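Local coordinates for protein Vv2_1132 (Vibrio vulnificus CMCP6, PDB 5Y9S) that regulates transcription as a tetrameric LysR-type regulator, binding DNA through winged helix-turn-helix domains and probably sensing an effector through its regulatory domains, at the interface of chains A and B and the interface of chains A and C. Numbering follows the deposited sequence. Chains: chain A/B/C, Vv2_1132.

Contact 1: the interface of chains A and B. Residues chain A 206, 233-234; chain B 111, 132, 134.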
loop_
_atom_site.group_PDB
_atom_site.type_symbol
_atom_site.label_atom_id
_atom_site.label_comp_id
_atom_site.label_asym_id
_atom_site.label_seq_id
_atom_site.Cartn_x
_atom_site.Cartn_y
_atom_site.Cartn_z
ATOM N N SER A 206 -26.834 10.605 3.966
ATOM C CA SER A 206 -25.974 10.228 2.842
ATOM C C SER A 206 -25.069 9.060 3.214
ATOM O O SER A 206 -24.764 8.857 4.391
ATOM C CB SER A 206 -25.121 11.419 2.385
ATOM O OG SER A 206 -25.902 12.432 1.774
ATOM N N THR A 233 -26.372 14.897 4.763
ATOM C CA THR A 233 -25.458 14.588 5.839
ATOM C C THR A 233 -25.951 15.114 7.178
ATOM O O THR A 233 -25.642 14.525 8.222
ATOM C CB THR A 233 -24.096 15.184 5.496
ATOM O OG1 THR A 233 -24.179 16.606 5.597
ATOM C CG2 THR A 233 -23.733 14.851 4.054
ATOM N N LEU A 234 -26.756 16.177 7.172
ATOM C CA LEU A 234 -27.025 16.957 8.372
ATOM C C LEU A 234 -28.351 16.567 9.015
ATOM O O LEU A 234 -29.416 16.648 8.387
ATOM C CB LEU A 234 -26.992 18.449 8.054
ATOM C CG LEU A 234 -25.618 18.906 7.558
ATOM C CD1 LEU A 234 -25.325 20.304 8.042
ATOM C CD2 LEU A 234 -24.504 17.964 8.026
ATOM N N VAL B 111 -27.926 24.929 5.622
ATOM C CA VAL B 111 -28.927 23.974 6.103
ATOM C C VAL B 111 -30.336 24.446 5.772
ATOM O O VAL B 111 -31.113 23.726 5.139
ATOM C CB VAL B 111 -28.777 23.757 7.620
ATOM C CG1 VAL B 111 -30.027 23.099 8.201
ATOM C CG2 VAL B 111 -27.559 22.949 7.911
ATOM N N VAL B 132 -28.829 16.028 -1.458
ATOM C CA VAL B 132 -28.154 17.280 -1.137
ATOM C C VAL B 132 -26.844 16.960 -0.437
ATOM O O VAL B 132 -26.772 16.042 0.397
ATOM C CB VAL B 132 -29.040 18.187 -0.271
ATOM C CG1 VAL B 132 -28.473 19.608 -0.215
ATOM C CG2 VAL B 132 -30.458 18.185 -0.797
ATOM N N PRO B 134 -23.359 18.803 1.431
ATOM C CA PRO B 134 -22.510 19.925 1.843
ATOM C C PRO B 134 -21.103 19.709 1.324
ATOM O O PRO B 134 -20.579 18.593 1.329
ATOM C CB PRO B 134 -22.563 19.875 3.377
ATOM C CG PRO B 134 -23.737 19.000 3.707
ATOM C CD PRO B 134 -23.786 18.000 2.584
#
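A:Thr233 meets B:Pro134 because its first torsion (chi1 71°) sets OG1 between the backbone N and the carbonyl carbon, while CG2 is left beside the backbone N. Both branches of the threonine fork then point across the boundary and meet the CG-CD edge of the pyrrolidine ring, OG1 near its plane and CG2 somewhat above it. The methyl CG2 presses on the ring carbon CD at 3.5 Å, slightly tighter than ordinary van der Waals contact. The hydroxyl OG1 lies 3.3 Å from the same CD, so it touches aliphatic carbon here and makes no bond with the proline. B:Pro134 buries 42 Å² under chain A, more than any other residue of the patch.

A second apolar pair lies next to the first. A:Leu234 carries CG beside its backbone N (chi1 -62°), and its branch CD1 runs on to B:Val111. There it meets the methyl CG2 at 3.5 Å, the two side chains meeting at a slant, with only one methyl of each branched residue in touch. The example shows how consecutive residues of one loop can serve two separate apolar partners in a dimer of LysR-type regulatory domains, the threonine covering a proline just past strand 129-133 and the leucine capping a valine. Toward the other end, A:Ser206 approaches without closing: its hydroxyl OG remains 4.0 Å from the backbone carbonyl O of B:Val132, too long for a hydrogen bond.

Contact 2: the interface of chains A and B. Residues chain A 115, 118-119; chain B 241, 244, 246.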
loop_
_atom_site.group_PDB
_atom_site.type_symbol
_atom_site.label_atom_id
_atom_site.label_comp_id
_atom_site.label_asym_id
_atom_site.label_seq_id
_atom_site.Cartn_x
_atom_site.Cartn_y
_atom_site.Cartn_z
ATOM N N PRO A 115 -22.811 24.492 21.668
ATOM C CA PRO A 115 -23.290 25.774 22.199
ATOM C C PRO A 115 -24.081 25.594 23.474
ATOM O O PRO A 115 -23.938 26.398 24.401
ATOM C CB PRO A 115 -24.142 26.341 21.052
ATOM C CG PRO A 115 -24.496 25.173 20.223
ATOM C CD PRO A 115 -23.310 24.266 20.301
ATOM N N PHE A 118 -21.362 25.156 26.375
ATOM C CA PHE A 118 -20.654 26.361 26.799
ATOM C C PHE A 118 -21.571 27.284 27.585
ATOM O O PHE A 118 -21.166 27.833 28.617
ATOM C CB PHE A 118 -20.055 27.117 25.608
ATOM C CG PHE A 118 -19.425 28.451 25.989
ATOM C CD1 PHE A 118 -20.199 29.609 26.121
ATOM C CD2 PHE A 118 -18.063 28.541 26.249
ATOM C CE1 PHE A 118 -19.626 30.822 26.487
ATOM C CE2 PHE A 118 -17.482 29.755 26.615
ATOM C CZ PHE A 118 -18.265 30.895 26.731
ATOM N N LEU A 119 -22.798 27.502 27.098
ATOM C CA LEU A 119 -23.725 28.363 27.830
ATOM C C LEU A 119 -23.981 27.810 29.227
ATOM O O LEU A 119 -23.854 28.533 30.218
ATOM C CB LEU A 119 -25.030 28.527 27.051
ATOM C CG LEU A 119 -24.875 29.073 25.629
ATOM C CD1 LEU A 119 -26.129 28.813 24.796
ATOM C CD2 LEU A 119 -24.512 30.551 25.619
ATOM N N MET B 241 -25.097 30.376 20.010
ATOM C CA MET B 241 -24.281 31.109 20.972
ATOM C C MET B 241 -24.885 32.474 21.252
ATOM O O MET B 241 -24.904 32.935 22.401
ATOM C CB MET B 241 -22.853 31.233 20.457
ATOM C CG MET B 241 -22.133 29.900 20.453
ATOM S SD MET B 241 -21.997 29.299 22.142
ATOM C CE MET B 241 -20.943 30.566 22.842
ATOM N N GLY B 244 -27.981 32.446 23.493
ATOM C CA GLY B 244 -27.532 32.419 24.877
ATOM C C GLY B 244 -26.825 33.675 25.348
ATOM O O GLY B 244 -26.318 33.699 26.475
ATOM N N ALA B 246 -23.966 35.081 24.344
ATOM C CA ALA B 246 -22.515 35.044 24.480
ATOM C C ALA B 246 -21.804 36.144 23.695
ATOM O O ALA B 246 -20.594 36.323 23.876
ATOM C CB ALA B 246 -21.989 33.672 24.050
#
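B:Met241 fills the apolar centre, laying its thioether against A:Phe118 and A:Pro115. Its chain is folded at both the second and third torsions (chi2 -63°, chi3 -64°), which turns the terminal methyl CE toward the CD1-CE1 rim of the phenyl ring instead of extending it. CE lies above the ring plane of A:Phe118 but beyond its perimeter, 3.5 Å from CD1. The two side chains cross at about a right angle, and the ring reaches this place because its CG is anti to the backbone N (chi1 174°). Behind the methyl, the sulfur SD rests 3.8 Å from CA of A:Pro115, so the flexible thioether is in contact with a proline on one side and an aromatic ring on the other. Of the residues here, B:Met241 hides the most surface, 46 Å².

Farther out, A:Leu119 extends its methyl CD2 to within 3.6 Å of CA in B:Gly244. The bare backbone of the glycine lets the leucine lie directly on the main chain. B:Ala246 lines the same flank more loosely, its CB 4.3 Å from CD2 of A:Leu119. The polar rim begins at the backbone carbonyl of B:Gly244, whose O is 3.7 Å from that leucine methyl.

In the fold, this is a helix-to-helix-end contact between regulatory domains: helix 114-120 of chain A offers A:Pro115, A:Phe118 and A:Leu119, and chain B answers with the last turn of helix 235-243 and the loop that follows it.

Contact 3: the interface of chains A and B. Residues chain A 110, 132, 134; chain B 230-234.
The phenyl ring of B:Phe230 presents its CE2 corner to A:Val132, whose methyl CG2 comes in obliquely past that edge, raised from the ring plane, at 4.1 Å from CE2. The other ring, the pyrrolidine of A:Pro134, turns its CG toward the methyl CD1 of B:Leu234 at 4.0 Å, as the two side chains slide past each other in opposite directions. Both rings border a parallel beta bridge between regulatory domains of the LysR family, pairing A:Val132 of strand 129-134 with B:Thr232 of strand 226-232.

Two hydrogen bonds grip the main chain of A:Val132. Its amide N donates to the carbonyl O of B:Glu231 at 2.8 Å, almost straight at the hydrogen (171°), although the donor is tilted from the carbonyl plane by 29°. Its carbonyl O in turn accepts from the hydroxyl OG1 of B:Thr232 at a short 2.5 Å. Here a side-chain hydroxyl seems to take the place of a backbone amide. The hydroxyl is delivered by a first torsion that sets OG1 opposite the backbone N (chi1 -167°), and this leaves CG2 in the crowded position between N and the carbonyl carbon. The valine and threonine side chains lie next to each other and point the same way, with CB of A:Val132 3.8 Å from OG1 of B:Thr232. Along the flank, CD1 of B:Leu234 also reaches CB of A:Ala110 at 4.1 Å.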
loop_
_atom_site.group_PDB
_atom_site.type_symbol
_atom_site.label_atom_id
_atom_site.label_comp_id
_atom_site.label_asym_id
_atom_site.label_seq_id
_atom_site.Cartn_x
_atom_site.Cartn_y
_atom_site.Cartn_z
ATOM N N ALA A 110 -22.034 20.183 16.628
ATOM C CA ALA A 110 -21.550 21.554 16.688
ATOM C C ALA A 110 -22.672 22.567 16.864
ATOM O O ALA A 110 -22.397 23.692 17.288
ATOM C CB ALA A 110 -20.756 21.902 15.428
ATOM N N VAL A 132 -14.488 25.931 17.250
ATOM C CA VAL A 132 -15.172 24.666 17.010
ATOM C C VAL A 132 -15.153 24.421 15.512
ATOM O O VAL A 132 -15.788 25.151 14.747
ATOM C CB VAL A 132 -16.609 24.676 17.549
ATOM C CG1 VAL A 132 -17.354 23.483 17.010
ATOM C CG2 VAL A 132 -16.618 24.648 19.075
ATOM N N PRO A 134 -16.276 21.830 12.866
ATOM C CA PRO A 134 -16.970 20.599 12.491
ATOM C C PRO A 134 -16.219 19.958 11.344
ATOM O O PRO A 134 -15.711 20.639 10.450
ATOM C CB PRO A 134 -18.350 21.086 12.058
ATOM C CG PRO A 134 -18.066 22.428 11.476
ATOM C CD PRO A 134 -16.933 23.017 12.293
ATOM N N PHE B 230 -15.671 33.289 20.569
ATOM C CA PHE B 230 -16.131 32.010 20.041
ATOM C C PHE B 230 -16.013 32.025 18.523
ATOM O O PHE B 230 -16.376 33.004 17.871
ATOM C CB PHE B 230 -17.576 31.716 20.457
ATOM C CG PHE B 230 -18.127 30.405 19.922
ATOM C CD1 PHE B 230 -18.683 30.332 18.646
ATOM C CD2 PHE B 230 -18.124 29.255 20.707
ATOM C CE1 PHE B 230 -19.193 29.131 18.154
ATOM C CE2 PHE B 230 -18.636 28.058 20.222
ATOM C CZ PHE B 230 -19.170 27.996 18.942
ATOM N N GLU B 231 -15.541 30.916 17.973
ATOM C CA GLU B 231 -15.210 30.805 16.565
ATOM C C GLU B 231 -15.716 29.462 16.052
ATOM O O GLU B 231 -15.637 28.451 16.758
ATOM C CB GLU B 231 -13.687 30.930 16.379
ATOM C CG GLU B 231 -13.193 31.255 14.989
ATOM C CD GLU B 231 -11.730 30.852 14.799
ATOM O OE1 GLU B 231 -10.885 31.737 14.558
ATOM O OE2 GLU B 231 -11.422 29.640 14.897
ATOM N N THR B 232 -16.243 29.454 14.835
ATOM C CA THR B 232 -16.664 28.210 14.196
ATOM C C THR B 232 -16.958 28.520 12.735
ATOM O O THR B 232 -16.858 29.667 12.292
ATOM C CB THR B 232 -17.879 27.578 14.882
ATOM O OG1 THR B 232 -18.036 26.236 14.410
ATOM C CG2 THR B 232 -19.149 28.373 14.585
ATOM N N THR B 233 -17.318 27.486 11.987
ATOM C CA THR B 233 -17.634 27.654 10.579
ATOM C C THR B 233 -19.128 27.757 10.309
ATOM O O THR B 233 -19.507 28.142 9.200
ATOM C CB THR B 233 -17.048 26.489 9.748
ATOM O OG1 THR B 233 -17.568 25.238 10.214
ATOM C CG2 THR B 233 -15.530 26.448 9.843
ATOM N N LEU B 234 -19.981 27.441 11.283
ATOM C CA LEU B 234 -21.418 27.289 11.050
ATOM C C LEU B 234 -22.216 28.490 11.552
ATOM O O LEU B 234 -22.134 28.853 12.733
ATOM C CB LEU B 234 -21.942 26.016 11.717
ATOM C CG LEU B 234 -21.384 24.751 11.076
ATOM C CD1 LEU B 234 -21.855 23.526 11.830
ATOM C CD2 LEU B 234 -21.802 24.689 9.613
#

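Contact 4: the interface of chains A and C. Residues chain A 51, 53, 68, 71-72, 75; chain C 86, 90.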
loop_
_atom_site.group_PDB
_atom_site.type_symbol
_atom_site.label_atom_id
_atom_site.label_comp_id
_atom_site.label_asym_id
_atom_site.label_seq_id
_atom_site.Cartn_x
_atom_site.Cartn_y
_atom_site.Cartn_z
ATOM N N ILE A 51 17.075 1.849 -3.612
ATOM C CA ILE A 51 18.328 2.567 -3.773
ATOM C C ILE A 51 19.151 1.988 -4.921
ATOM O O ILE A 51 19.887 2.716 -5.594
ATOM C CB ILE A 51 19.096 2.575 -2.445
ATOM C CG1 ILE A 51 20.262 3.510 -2.547
ATOM C CG2 ILE A 51 19.593 1.204 -2.091
ATOM C CD1 ILE A 51 20.356 4.357 -1.359
ATOM N N VAL A 53 21.360 -0.807 -4.799
ATOM C CA VAL A 53 22.551 -1.589 -4.442
ATOM C C VAL A 53 22.374 -2.166 -3.038
ATOM O O VAL A 53 21.556 -1.665 -2.257
ATOM C CB VAL A 53 23.840 -0.744 -4.513
ATOM C CG1 VAL A 53 24.091 -0.207 -5.912
ATOM C CG2 VAL A 53 23.793 0.381 -3.520
ATOM N N HIS A 68 28.393 0.703 0.324
ATOM C CA HIS A 68 27.222 1.513 0.014
ATOM C C HIS A 68 26.383 1.740 1.261
ATOM O O HIS A 68 25.827 2.823 1.448
ATOM C CB HIS A 68 26.395 0.858 -1.086
ATOM C CG HIS A 68 27.146 0.678 -2.362
ATOM N ND1 HIS A 68 27.147 -0.510 -3.066
ATOM C CD2 HIS A 68 27.947 1.527 -3.048
ATOM C CE1 HIS A 68 27.907 -0.379 -4.140
ATOM N NE2 HIS A 68 28.401 0.849 -4.154
ATOM N N LYS A 71 28.021 4.473 3.258
ATOM C CA LYS A 71 27.762 5.748 2.594
ATOM C C LYS A 71 26.345 6.241 2.862
ATOM O O LYS A 71 26.113 7.445 3.006
ATOM C CB LYS A 71 27.984 5.595 1.084
ATOM C CG LYS A 71 27.627 6.834 0.289
ATOM C CD LYS A 71 28.048 6.713 -1.172
ATOM C CE LYS A 71 27.714 7.994 -1.957
ATOM N NZ LYS A 71 28.019 9.206 -1.134
ATOM N N PHE A 72 25.386 5.320 2.941
ATOM C CA PHE A 72 23.981 5.687 3.006
ATOM C C PHE A 72 23.586 6.238 4.368
ATOM O O PHE A 72 22.529 6.864 4.492
ATOM C CB PHE A 72 23.136 4.468 2.641
ATOM C CG PHE A 72 21.657 4.715 2.664
ATOM C CD1 PHE A 72 21.031 5.367 1.622
ATOM C CD2 PHE A 72 20.895 4.288 3.727
ATOM C CE1 PHE A 72 19.666 5.589 1.652
ATOM C CE2 PHE A 72 19.523 4.483 3.749
ATOM C CZ PHE A 72 18.913 5.136 2.710
ATOM N N TYR A 75 22.655 9.941 4.668
ATOM C CA TYR A 75 21.439 10.227 3.900
ATOM C C TYR A 75 20.199 9.891 4.700
ATOM O O TYR A 75 19.226 10.656 4.715
ATOM C CB TYR A 75 21.424 9.460 2.581
ATOM C CG TYR A 75 22.484 9.912 1.612
ATOM C CD1 TYR A 75 23.796 9.464 1.735
ATOM C CD2 TYR A 75 22.185 10.786 0.585
ATOM C CE1 TYR A 75 24.790 9.864 0.866
ATOM C CE2 TYR A 75 23.189 11.212 -0.312
ATOM C CZ TYR A 75 24.492 10.724 -0.161
ATOM O OH TYR A 75 25.515 11.092 -1.010
ATOM N N THR C 86 19.539 11.746 -2.836
ATOM C CA THR C 86 19.830 10.396 -2.375
ATOM C C THR C 86 19.722 9.417 -3.527
ATOM O O THR C 86 20.609 8.591 -3.741
ATOM C CB THR C 86 18.865 9.992 -1.254
ATOM O OG1 THR C 86 18.973 10.903 -0.153
ATOM C CG2 THR C 86 19.156 8.583 -0.781
ATOM N N PHE C 90 23.179 7.609 -5.439
ATOM C CA PHE C 90 23.386 6.173 -5.439
ATOM C C PHE C 90 23.087 5.544 -6.784
ATOM O O PHE C 90 23.360 4.357 -6.968
ATOM C CB PHE C 90 22.549 5.501 -4.345
ATOM C CG PHE C 90 23.169 5.602 -2.980
ATOM C CD1 PHE C 90 24.027 4.624 -2.516
ATOM C CD2 PHE C 90 22.932 6.705 -2.186
ATOM C CE1 PHE C 90 24.618 4.730 -1.253
ATOM C CE2 PHE C 90 23.506 6.823 -0.934
ATOM C CZ PHE C 90 24.357 5.835 -0.464
#
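C:Phe90, near the end of the long linker helix 67-91, packs into the junction of the winged helix-turn-helix domain and the linker helix 67-90 of chain A and buries 113 Å² there. Starting at its root, CB lies 3.5 Å from CG1 of A:Ile51, the last residue of recognition helix 37-51. The ring that follows carries the methyl CD1 of A:Ile51 over one face, 3.7 Å from the ring centroid, a CH-pi contact that spans CG and CD2. The isoleucine reaches there with CG1 anti to its backbone N (chi1 -170°). The aliphatic CE of A:Lys71 covers the opposite face more loosely, toward the rim.

At the rim, CE1 faces the backbone carbonyl O of A:His68 at 3.5 Å. CE2 of C:Phe90 points onto the face of the A:Tyr75 ring, 3.8 Å from its CE1, and the planes of these two rings stand at 73°, an edge-to-face pair. The same CE2 also meets the edge of the A:Phe72 ring in its plane. The tip, CZ of C:Phe90, ends against helix 67-90, 3.5 Å from CG of A:Lys71.

The lysine bends at its last torsion (chi4 41°), and its NZ donates to the phenol OH of A:Tyr75 at 3.1 Å, a bond within chain A that probably helps fix the tyrosine ring. One turn back along the linker helix, C:Thr86 slides past this tyrosine, its OG1 3.3 Å from CD2 of A:Tyr75.

Contacts 1, 2 and 3 belong to one A-B interface between regulatory domains. Contact 3 lies about 17 Å from contact 1 and 12 Å from contact 2, measured between centres of C-alpha atoms. Contacts 1 and 3 use the same residues, 132, 134, 233 and 234, with the chains exchanged, so they are two-fold counterparts, and contact 3 adds residues 230 to 232, which carry the beta bridge. Contact 4 is about 51 Å from contact 1 and joins chain A to chain C through the linker helix and DNA-binding domain. Chain A thus pairs with different partners at its two ends, a plausible way to build the tetramer.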